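Local atomic coordinates of cell envelope-related transcriptional attenuator domain-containing protein (PDB entry 3OKZ), a protein that is of unknown biochemical function but belongs to the LytR/CpsA/Psr family, consistent with a role in assembling the cell envelope. Residues Val66-Ser71 and Gln102-Ile107; Asn86-Ser91 and Glu95-Thr100. All blocks are in the same frame, centred on the assembly; numbering follows the deposited sequence.

Both contacts use helix 93-105, at successive levels along its length, and their centres lie 10 Å apart. Contact 2 packs the early part of this helix on the short helix 87-90 just before it in the chain; contact 1 packs its last turn on strand 67-69 and the loop that follows. They meet at T100 and S71: T100 OG1 lies 3.0 Å from S71 O, and T100 CG2 lies 3.7 Å from I68 CG2. From strand 67-69 the chain passes through strand 82-84 and helix 87-90, then runs along helix 93-105, whose last turn comes back against 67-69. All four segments belong to the LytR/CpsA/Psr family region.

Contact 1 (Val66-Ser71 and Gln102-Ile107)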
ATOM      1  N   VAL A  66       9.809  -6.299   5.830  1.00 22.27           N
ATOM      2  CA  VAL A  66      11.097  -5.751   5.409  1.00 22.00           C
ATOM      3  C   VAL A  66      11.842  -5.124   6.593  1.00 20.71           C
ATOM      4  O   VAL A  66      11.265  -4.351   7.364  1.00 12.88           O
ATOM      5  CB  VAL A  66      10.889  -4.705   4.296  1.00 16.76           C
ATOM      6  CG1 VAL A  66      12.137  -3.873   4.104  1.00 19.64           C
ATOM      7  CG2 VAL A  66      10.543  -5.417   3.002  1.00 10.35           C
ATOM      8  N   LEU A  67      13.119  -5.466   6.745  1.00 27.64           N
ATOM      9  CA  LEU A  67      13.930  -4.943   7.848  1.00 17.13           C
ATOM     10  C   LEU A  67      14.375  -3.523   7.535  1.00 23.56           C
ATOM     11  O   LEU A  67      15.110  -3.300   6.571  1.00 39.67           O
ATOM     12  CB  LEU A  67      15.159  -5.829   8.056  1.00  8.23           C
ATOM     13  CG  LEU A  67      16.044  -5.577   9.268  1.00 10.35           C
ATOM     14  CD1 LEU A  67      15.249  -5.783  10.549  1.00  6.94           C
ATOM     15  CD2 LEU A  67      17.217  -6.519   9.209  1.00 26.10           C
ATOM     16  N   ILE A  68      13.956  -2.566   8.356  1.00 24.98           N
ATOM     17  CA  ILE A  68      14.309  -1.174   8.104  1.00 19.81           C
ATOM     18  C   ILE A  68      14.611  -0.383   9.378  1.00 27.47           C
ATOM     19  O   ILE A  68      14.149  -0.736  10.461  1.00 32.14           O
ATOM     20  CB  ILE A  68      13.152  -0.462   7.339  1.00  6.62           C
ATOM     21  CG1 ILE A  68      13.716   0.553   6.340  1.00 11.88           C
ATOM     22  CG2 ILE A  68      12.251   0.285   8.317  1.00  6.73           C
ATOM     23  CD1 ILE A  68      12.663   1.160   5.444  1.00 11.28           C
ATOM     24  N   LYS A  69      15.389   0.686   9.241  1.00 32.23           N
ATOM     25  CA  LYS A  69      15.713   1.552  10.373  1.00 28.74           C
ATOM     26  C   LYS A  69      14.645   2.640  10.376  1.00 38.66           C
ATOM     27  O   LYS A  69      14.761   3.638   9.663  1.00 41.43           O
ATOM     28  CB  LYS A  69      17.096   2.182  10.188  1.00 28.74           C
ATOM     29  CG  LYS A  69      17.459   3.249  11.212  1.00 40.79           C
ATOM     30  CD  LYS A  69      18.827   3.841  10.887  1.00 47.86           C
ATOM     31  CE  LYS A  69      19.266   4.877  11.912  1.00 50.02           C
ATOM     32  NZ  LYS A  69      19.339   4.320  13.301  1.00 45.68           N
ATOM     33  N   LEU A  70      13.598   2.435  11.165  1.00 37.92           N
ATOM     34  CA  LEU A  70      12.502   3.391  11.226  1.00 27.91           C
ATOM     35  C   LEU A  70      12.929   4.842  11.216  1.00 33.43           C
ATOM     36  O   LEU A  70      13.835   5.236  11.942  1.00 44.03           O
ATOM     37  CB  LEU A  70      11.661   3.169  12.472  1.00 14.19           C
ATOM     38  CG  LEU A  70      11.129   1.768  12.716  1.00 18.65           C
ATOM     39  CD1 LEU A  70      10.210   1.803  13.941  1.00 24.02           C
ATOM     40  CD2 LEU A  70      10.389   1.280  11.473  1.00 13.49           C
ATOM     41  N   SER A  71      12.259   5.633  10.388  1.00 42.08           N
ATOM     42  CA  SER A  71      12.516   7.062  10.310  1.00 41.48           C
ATOM     43  C   SER A  71      11.272   7.682  10.931  1.00 40.01           C
ATOM     44  O   SER A  71      10.175   7.161  10.757  1.00 36.77           O
ATOM     45  CB  SER A  71      12.657   7.510   8.854  1.00 40.02           C
ATOM     46  OG  SER A  71      13.703   6.810   8.210  1.00 48.01           O
ATOM     47  N   GLN A 102       9.524   7.124   2.657  1.00 25.28           N
ATOM     48  CA  GLN A 102      10.285   8.042   1.833  1.00 35.42           C
ATOM     49  C   GLN A 102      11.763   7.683   1.941  1.00 35.47           C
ATOM     50  O   GLN A 102      12.480   7.680   0.940  1.00 37.35           O
ATOM     51  CB  GLN A 102      10.038   9.493   2.266  1.00 36.04           C
ATOM     52  CG  GLN A 102       8.611   9.976   2.006  1.00 37.67           C
ATOM     53  CD  GLN A 102       8.435  11.475   2.165  1.00 36.17           C
ATOM     54  OE1 GLN A 102       7.380  12.018   1.855  1.00 44.27           O
ATOM     55  NE2 GLN A 102       9.462  12.146   2.646  1.00 26.81           N
ATOM     56  N   ASP A 103      12.220   7.351   3.148  1.00 26.44           N
ATOM     57  CA  ASP A 103      13.623   6.990   3.334  1.00 21.86           C
ATOM     58  C   ASP A 103      13.961   5.625   2.759  1.00 31.16           C
ATOM     59  O   ASP A 103      15.112   5.368   2.396  1.00 35.46           O
ATOM     60  CB  ASP A 103      14.003   7.016   4.810  1.00 23.28           C
ATOM     61  CG  ASP A 103      14.140   8.427   5.346  1.00 36.95           C
ATOM     62  OD1 ASP A 103      14.434   9.343   4.533  1.00 43.35           O
ATOM     63  OD2 ASP A 103      13.970   8.612   6.581  1.00 25.54           O
ATOM     64  N   LEU A 104      12.958   4.752   2.693  1.00 26.78           N
ATOM     65  CA  LEU A 104      13.138   3.417   2.143  1.00 22.90           C
ATOM     66  C   LEU A 104      13.439   3.484   0.647  1.00 22.07           C
ATOM     67  O   LEU A 104      14.397   2.878   0.164  1.00 16.33           O
ATOM     68  CB  LEU A 104      11.872   2.585   2.357  1.00 28.00           C
ATOM     69  CG  LEU A 104      11.624   1.421   1.378  1.00 23.34           C
ATOM     70  CD1 LEU A 104      12.726   0.369   1.497  1.00 18.09           C
ATOM     71  CD2 LEU A 104      10.259   0.814   1.661  1.00 15.98           C
ATOM     72  N   LEU A 105      12.610   4.226  -0.081  1.00 21.73           N
ATOM     73  CA  LEU A 105      12.769   4.353  -1.521  1.00 23.12           C
ATOM     74  C   LEU A 105      13.648   5.501  -1.996  1.00 32.74           C
ATOM     75  O   LEU A 105      13.968   5.568  -3.178  1.00 29.94           O
ATOM     76  CB  LEU A 105      11.405   4.492  -2.175  1.00 16.15           C
ATOM     77  CG  LEU A 105      10.417   3.355  -1.948  1.00  9.79           C
ATOM     78  CD1 LEU A 105       9.075   3.750  -2.566  1.00  2.69           C
ATOM     79  CD2 LEU A 105      10.954   2.068  -2.565  1.00  3.17           C
ATOM     80  N   ASP A 106      14.036   6.399  -1.094  1.00 37.50           N
ATOM     81  CA  ASP A 106      14.869   7.543  -1.474  1.00 34.42           C
ATOM     82  C   ASP A 106      14.102   8.424  -2.453  1.00 32.79           C
ATOM     83  O   ASP A 106      14.529   8.631  -3.599  1.00 25.67           O
ATOM     84  CB  ASP A 106      16.164   7.075  -2.140  1.00 27.18           C
ATOM     85  CG  ASP A 106      17.080   8.228  -2.486  1.00 25.41           C
ATOM     86  OD1 ASP A 106      17.382   9.026  -1.575  1.00 29.51           O
ATOM     87  OD2 ASP A 106      17.495   8.342  -3.658  1.00 22.47           O
ATOM     88  N   ILE A 107      12.965   8.937  -1.994  1.00 31.12           N
ATOM     89  CA  ILE A 107      12.108   9.772  -2.821  1.00 18.52           C
ATOM     90  C   ILE A 107      11.072  10.473  -1.953  1.00 24.92           C
ATOM     91  O   ILE A 107      10.738  10.014  -0.857  1.00 32.35           O
ATOM     92  CB  ILE A 107      11.377   8.907  -3.881  1.00 41.25           C
ATOM     93  CG1 ILE A 107      10.590   9.791  -4.840  1.00 54.71           C
ATOM     94  CG2 ILE A 107      10.412   7.949  -3.199  1.00 39.03           C
ATOM     95  CD1 ILE A 107       9.847   9.002  -5.896  1.00 63.08           C
TER
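I68 makes the apolar half of this contact with L104, in the last turn of helix 93-105. Its gamma branch is extended (chi2 173°), which carries CD1 out to within 3.5 Å of L104 CB and 4.0 Å of L104 CD1. The two side chains cross at about a right angle, and the end of the isoleucine meets the leucine near its root. L104 CG is anti to the backbone N (chi1 155°), and L104 CD1 comes to rest beside the same isoleucine methyl; L267 of helix 264-277 also packs on L104 and A290 on I68. Further along, the chain leaves the strand and S71 turns its side chain toward D103, one residue before L104 on the helix. S71 OG is placed to donate to D103 OD2, but the carboxylate oxygen is modelled too close to the serine, so the detail of this hydrogen bond is doubtful. The helix ends at L105, and D106, the first residue past it, has positive phi and forms a salt bridge with K275. The arrangement is a helix end packed on strand 67-69, which pairs antiparallel with 82-84, beside the main mixed sheet of this LytR/CpsA/Psr domain.

Contact 2 (Asn86-Ser91 and Glu95-Thr100); sequences NAAYAS and EMALMT
A88 sets its methyl group on the backbone of helix 93-105, with CB 3.6 Å from A97 CA and 3.3 Å from T100 OG1. It sits between two successive turns of that helix, and the small side chain lets the backbones come close, the CA atoms of A88 and A97 being 4.7 Å apart. T100 OG1 lies near two carbonyl oxygens, M96 O one turn earlier and S71 O, and its single proton can serve only one fully at a time. On one flank of A88, A97 CB touches Y89 CB at 4.0 Å and lies near the plane of the tyrosine ring, at its CD2 edge. The packing joins two consecutive helices, 87-90 and 93-105, linked by two residues, with the main sheet behind them: M25 of strand 20-28 touches both Y89 and A97, and Y89 OH is hydrogen-bonded to Q114. On the other flank lies M96, a selenomethionine. CG anti to the backbone N (chi1 -172°) and an extended chi2 carry its chain along the short helix, with CG 3.5 Å and SE 3.6 Å from A88 O. S91, where helix 87-90 ends, folds back on its own turn: S91 OG donates to A87 O at 2.8 Å with a C=O...donor angle of 158°, while S91 N reaches the same oxygen from the opposite face of the carbonyl plane.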
ATOM      1  N   ASN A  86       6.517  -2.729   9.007  1.00 27.59           N
ATOM      2  CA  ASN A  86       5.157  -2.729   9.506  1.00 27.18           C
ATOM      3  C   ASN A  86       5.013  -1.830  10.737  1.00 22.31           C
ATOM      4  O   ASN A  86       3.955  -1.231  10.950  1.00 18.29           O
ATOM      5  CB  ASN A  86       4.768  -4.175   9.844  1.00 30.51           C
ATOM      6  CG  ASN A  86       3.347  -4.306  10.332  1.00 43.68           C
ATOM      7  OD1 ASN A  86       2.394  -4.089   9.582  1.00 47.98           O
ATOM      8  ND2 ASN A  86       3.193  -4.666  11.602  1.00 50.35           N
ATOM      9  N   ALA A  87       6.087  -1.717  11.522  1.00 17.96           N
ATOM     10  CA  ALA A  87       6.080  -0.936  12.761  1.00 23.16           C
ATOM     11  C   ALA A  87       6.074   0.586  12.661  1.00 29.75           C
ATOM     12  O   ALA A  87       5.871   1.257  13.671  1.00 33.96           O
ATOM     13  CB  ALA A  87       7.241  -1.372  13.649  1.00 12.82           C
ATOM     14  N   ALA A  88       6.308   1.139  11.474  1.00 33.63           N
ATOM     15  CA  ALA A  88       6.308   2.592  11.327  1.00 31.85           C
ATOM     16  C   ALA A  88       4.946   3.153  11.737  1.00 41.24           C
ATOM     17  O   ALA A  88       4.842   3.925  12.691  1.00 54.70           O
ATOM     18  CB  ALA A  88       6.619   2.974   9.902  1.00 32.08           C
ATOM     19  N   TYR A  89       3.902   2.759  11.016  1.00 24.40           N
ATOM     20  CA  TYR A  89       2.548   3.219  11.323  1.00 29.98           C
ATOM     21  C   TYR A  89       2.167   2.773  12.733  1.00 34.16           C
ATOM     22  O   TYR A  89       1.649   3.560  13.523  1.00 42.45           O
ATOM     23  CB  TYR A  89       1.556   2.646  10.305  1.00 27.80           C
ATOM     24  CG  TYR A  89       0.184   3.286  10.318  1.00 23.88           C
ATOM     25  CD1 TYR A  89      -0.762   2.944  11.283  1.00 18.70           C
ATOM     26  CD2 TYR A  89      -0.177   4.227   9.351  1.00 10.46           C
ATOM     27  CE1 TYR A  89      -2.039   3.524  11.278  1.00 18.31           C
ATOM     28  CE2 TYR A  89      -1.445   4.810   9.337  1.00 12.40           C
ATOM     29  CZ  TYR A  89      -2.367   4.455  10.300  1.00 27.23           C
ATOM     30  OH  TYR A  89      -3.615   5.032  10.287  1.00 45.67           O
ATOM     31  N   ALA A  90       2.436   1.510  13.045  1.00 30.54           N
ATOM     32  CA  ALA A  90       2.131   0.948  14.365  1.00 36.02           C
ATOM     33  C   ALA A  90       2.570   1.835  15.537  1.00 38.73           C
ATOM     34  O   ALA A  90       1.846   1.966  16.522  1.00 51.89           O
ATOM     35  CB  ALA A  90       2.763  -0.430  14.501  1.00 28.74           C
ATOM     36  N   SER A  91       3.744   2.444  15.442  1.00 23.89           N
ATOM     37  CA  SER A  91       4.206   3.291  16.530  1.00 33.92           C
ATOM     38  C   SER A  91       4.424   4.754  16.148  1.00 41.49           C
ATOM     39  O   SER A  91       5.184   5.466  16.802  1.00 47.75           O
ATOM     40  CB  SER A  91       5.495   2.716  17.106  1.00 41.90           C
ATOM     41  OG  SER A  91       6.450   2.522  16.082  1.00 38.32           O
ATOM     42  N   GLU A  95       2.260   9.542   9.534  1.00 17.61           N
ATOM     43  CA  GLU A  95       3.499  10.313   9.428  1.00 18.54           C
ATOM     44  C   GLU A  95       4.785   9.497   9.398  1.00 25.04           C
ATOM     45  O   GLU A  95       5.654   9.720   8.546  1.00 24.25           O
ATOM     46  CB  GLU A  95       3.570  11.316  10.574  1.00 27.57           C
ATOM     47  CG  GLU A  95       4.925  11.971  10.773  1.00 40.85           C
ATOM     48  CD  GLU A  95       4.843  13.138  11.732  1.00 50.84           C
ATOM     49  OE1 GLU A  95       4.604  14.278  11.270  1.00 48.50           O
ATOM     50  OE2 GLU A  95       5.001  12.911  12.948  1.00 47.34           O
HETATM   51  N   MSE A  96       4.911   8.560  10.334  1.00 22.60           N
HETATM   52  CA  MSE A  96       6.108   7.728  10.429  1.00 30.72           C
HETATM   53  C   MSE A  96       6.153   6.736   9.281  1.00 23.07           C
HETATM   54  O   MSE A  96       7.221   6.421   8.768  1.00 20.94           O
HETATM   55  CB  MSE A  96       6.145   6.997  11.781  1.00 35.79           C
HETATM   56  CG  MSE A  96       7.447   6.253  12.073  1.00 41.06           C
HETATM   57 SE   MSE A  96       7.650   5.845  13.971  1.00 62.49          SE
HETATM   58  CE  MSE A  96       8.877   7.255  14.452  1.00130.27           C
ATOM     59  N   ALA A  97       4.988   6.252   8.876  1.00 20.26           N
ATOM     60  CA  ALA A  97       4.921   5.322   7.767  1.00 15.39           C
ATOM     61  C   ALA A  97       5.419   6.082   6.554  1.00 15.82           C
ATOM     62  O   ALA A  97       6.278   5.606   5.804  1.00 19.52           O
ATOM     63  CB  ALA A  97       3.498   4.876   7.544  1.00 12.15           C
ATOM     64  N   LEU A  98       4.886   7.282   6.363  1.00 16.53           N
ATOM     65  CA  LEU A  98       5.299   8.075   5.227  1.00 13.83           C
ATOM     66  C   LEU A  98       6.800   8.323   5.278  1.00 15.54           C
ATOM     67  O   LEU A  98       7.521   7.993   4.330  1.00 19.42           O
ATOM     68  CB  LEU A  98       4.556   9.405   5.191  1.00  9.92           C
ATOM     69  CG  LEU A  98       4.949  10.224   3.959  1.00 15.31           C
ATOM     70  CD1 LEU A  98       4.427   9.541   2.713  1.00 16.00           C
ATOM     71  CD2 LEU A  98       4.400  11.628   4.064  1.00 25.67           C
HETATM   72  N   MSE A  99       7.274   8.883   6.388  1.00  9.67           N
HETATM   73  CA  MSE A  99       8.694   9.184   6.521  1.00 20.34           C
HETATM   74  C   MSE A  99       9.584   7.966   6.307  1.00 29.91           C
HETATM   75  O   MSE A  99      10.599   8.041   5.597  1.00 14.80           O
HETATM   76  CB  MSE A  99       8.959   9.807   7.884  1.00 23.82           C
HETATM   77  CG  MSE A  99       8.233  11.139   8.068  1.00 27.86           C
HETATM   78 SE   MSE A  99       8.699  12.080   9.677  1.00 59.10          SE
HETATM   79  CE  MSE A  99       9.968  13.331   8.922  1.00144.11           C
ATOM     80  N   THR A 100       9.186   6.848   6.915  1.00 28.85           N
ATOM     81  CA  THR A 100       9.916   5.588   6.797  1.00 24.56           C
ATOM     82  C   THR A 100       9.914   5.135   5.345  1.00 23.79           C
ATOM     83  O   THR A 100      10.915   4.627   4.848  1.00 29.93           O
ATOM     84  CB  THR A 100       9.275   4.477   7.649  1.00 23.32           C
ATOM     85  OG1 THR A 100       9.165   4.920   9.006  1.00 27.92           O
ATOM     86  CG2 THR A 100      10.126   3.213   7.611  1.00 18.26           C
TER